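Local atomic coordinates of oxygen-independent coproporphyrinogen III oxidase (Escherichia coli, PDB entry 1OLT), a protein that catalyses the anaerobic oxidative decarboxylation of two propionate groups of coproporphyrinogen III to the vinyl groups of protoporphyrinogen IX, using S-adenosylmethionine and a [4Fe-4S] cluster. Residues Tyr212-Pro215 / Lys216-Pro219. Residues are numbered along the deposited sequence; the frame is centred on the assembly and turned at random.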
ATOM      1  N   TYR A 212       8.982   4.926 -11.904  1.00 12.30           N
ATOM      2  CA  TYR A 212      10.229   4.959 -12.698  1.00 12.54           C
ATOM      3  C   TYR A 212      10.413   3.607 -13.393  1.00 11.96           C
ATOM      4  O   TYR A 212      10.031   2.567 -12.873  1.00 11.38           O
ATOM      5  CB  TYR A 212      11.462   5.390 -11.872  1.00 13.16           C
ATOM      6  CG  TYR A 212      12.007   4.368 -10.916  1.00 13.57           C
ATOM      7  CD1 TYR A 212      11.473   4.223  -9.681  1.00 12.78           C
ATOM      8  CD2 TYR A 212      13.068   3.541 -11.284  1.00 16.80           C
ATOM      9  CE1 TYR A 212      11.951   3.305  -8.809  1.00 13.75           C
ATOM     10  CE2 TYR A 212      13.580   2.603 -10.388  1.00 17.33           C
ATOM     11  CZ  TYR A 212      12.972   2.478  -9.179  1.00 14.35           C
ATOM     12  OH  TYR A 212      13.433   1.569  -8.280  1.00 24.33           O
ATOM     13  N   GLY A 213      10.957   3.633 -14.583  1.00 12.04           N
ATOM     14  CA  GLY A 213      11.024   2.439 -15.453  1.00 12.05           C
ATOM     15  C   GLY A 213       9.980   2.365 -16.580  1.00 12.12           C
ATOM     16  O   GLY A 213       9.861   1.372 -17.266  1.00 11.29           O
ATOM     17  N   LEU A 214       9.195   3.421 -16.738  1.00 12.93           N
ATOM     18  CA  LEU A 214       8.204   3.505 -17.804  1.00 12.08           C
ATOM     19  C   LEU A 214       8.891   3.752 -19.129  1.00 12.88           C
ATOM     20  O   LEU A 214      10.006   4.252 -19.149  1.00 12.60           O
ATOM     21  CB  LEU A 214       7.221   4.630 -17.492  1.00 11.98           C
ATOM     22  CG  LEU A 214       6.284   4.463 -16.326  1.00 12.50           C
ATOM     23  CD1 LEU A 214       5.417   5.667 -16.102  1.00 14.61           C
ATOM     24  CD2 LEU A 214       5.357   3.212 -16.429  1.00 14.08           C
ATOM     25  N   PRO A 215       8.210   3.452 -20.265  1.00 13.56           N
ATOM     26  CA  PRO A 215       8.794   3.633 -21.582  1.00 14.03           C
ATOM     27  C   PRO A 215       9.255   5.026 -21.825  1.00 14.57           C
ATOM     28  O   PRO A 215       8.609   5.990 -21.527  1.00 14.45           O
ATOM     29  CB  PRO A 215       7.670   3.239 -22.551  1.00 14.16           C
ATOM     30  CG  PRO A 215       6.466   3.290 -21.769  1.00 15.35           C
ATOM     31  CD  PRO A 215       6.826   2.920 -20.338  1.00 14.63           C
ATOM     32  N   LYS A 216      10.433   5.093 -22.385  1.00 16.53           N
ATOM     33  CA  LYS A 216      11.128   6.325 -22.760  1.00 18.13           C
ATOM     34  C   LYS A 216      11.634   7.181 -21.594  1.00 18.25           C
ATOM     35  O   LYS A 216      12.222   8.212 -21.837  1.00 18.68           O
ATOM     36  CB  LYS A 216      10.315   7.194 -23.760  1.00 18.68           C
ATOM     37  CG  LYS A 216      10.031   6.500 -25.107  1.00 22.08           C
ATOM     38  CD  LYS A 216      11.349   6.297 -25.879  1.00 27.33           C
ATOM     39  CE  LYS A 216      11.114   6.087 -27.382  1.00 30.98           C
ATOM     40  NZ  LYS A 216      12.436   6.223 -28.066  1.00 33.68           N
ATOM     41  N   GLN A 217      11.493   6.751 -20.345  1.00 17.09           N
ATOM     42  CA  GLN A 217      12.107   7.511 -19.223  1.00 15.96           C
ATOM     43  C   GLN A 217      13.599   7.315 -19.219  1.00 16.12           C
ATOM     44  O   GLN A 217      14.080   6.199 -19.459  1.00 17.46           O
ATOM     45  CB  GLN A 217      11.588   7.033 -17.874  1.00 15.02           C
ATOM     46  CG  GLN A 217      10.156   7.444 -17.616  1.00 15.46           C
ATOM     47  CD  GLN A 217       9.692   6.958 -16.237  1.00 16.26           C
ATOM     48  OE1 GLN A 217      10.206   5.903 -15.726  1.00 18.09           O
ATOM     49  NE2 GLN A 217       8.757   7.664 -15.632  1.00 12.82           N
ATOM     50  N   THR A 218      14.346   8.356 -18.948  1.00 16.14           N
ATOM     51  CA  THR A 218      15.798   8.265 -18.726  1.00 15.85           C
ATOM     52  C   THR A 218      16.167   9.035 -17.447  1.00 15.54           C
ATOM     53  O   THR A 218      15.334   9.708 -16.913  1.00 14.04           O
ATOM     54  CB  THR A 218      16.536   8.969 -19.873  1.00 15.88           C
ATOM     55  OG1 THR A 218      16.100  10.315 -19.877  1.00 15.48           O
ATOM     56  CG2 THR A 218      16.156   8.424 -21.342  1.00 16.57           C
ATOM     57  N   PRO A 219      17.398   8.918 -16.944  1.00 15.10           N
ATOM     58  CA  PRO A 219      17.864   9.771 -15.839  1.00 15.52           C
ATOM     59  C   PRO A 219      17.532  11.245 -16.038  1.00 16.07           C
ATOM     60  O   PRO A 219      16.989  11.892 -15.104  1.00 14.74           O
ATOM     61  CB  PRO A 219      19.385   9.448 -15.749  1.00 15.30           C
ATOM     62  CG  PRO A 219      19.443   8.004 -16.159  1.00 15.70           C
ATOM     63  CD  PRO A 219      18.362   7.861 -17.254  1.00 15.19           C
TER
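Gln217 turns its side-chain amide back across the open end of a tight turn to the backbone of Gly213 and Leu214, a local contact in the loop joining strand 207-212 to helix 219-232. The type II turn from Leu214 to Gln217 closes with Gln217 N bonded to Leu214 O at 3.1 Å. Pro215 suits the second position, its ring fixing phi, while exposed Lys216 takes the positive phi (70°) of the third. With CG beside the backbone N (chi1 -72°) and the chain extended beyond it, Gln217 OE1 accepts from Leu214 N at 2.9 Å, the donor standing well above the amide's carbonyl plane; Gly213 N adds a weak, bent bond. At positive phi, Gly213 avoids the clash a CB would make with the preceding carbonyl. Leu214 CB packs 3.6 Å from Gln217 CD, and Gln217 NE2 bonds to Asp173 OD2 and the carbonyl O of Ile211. Replacing Gln217 by alanine is likely to leave the Leu214 N-H, Asp173 and the Ile211 carbonyl without this mate, and the turn less firmly tied to the strand end. Leu214 also touches Phe68, an S-adenosylmethionine-binding residue, and the Thr218 side chain caps the helix. The whole is a beta-alpha loop of the radical SAM barrel.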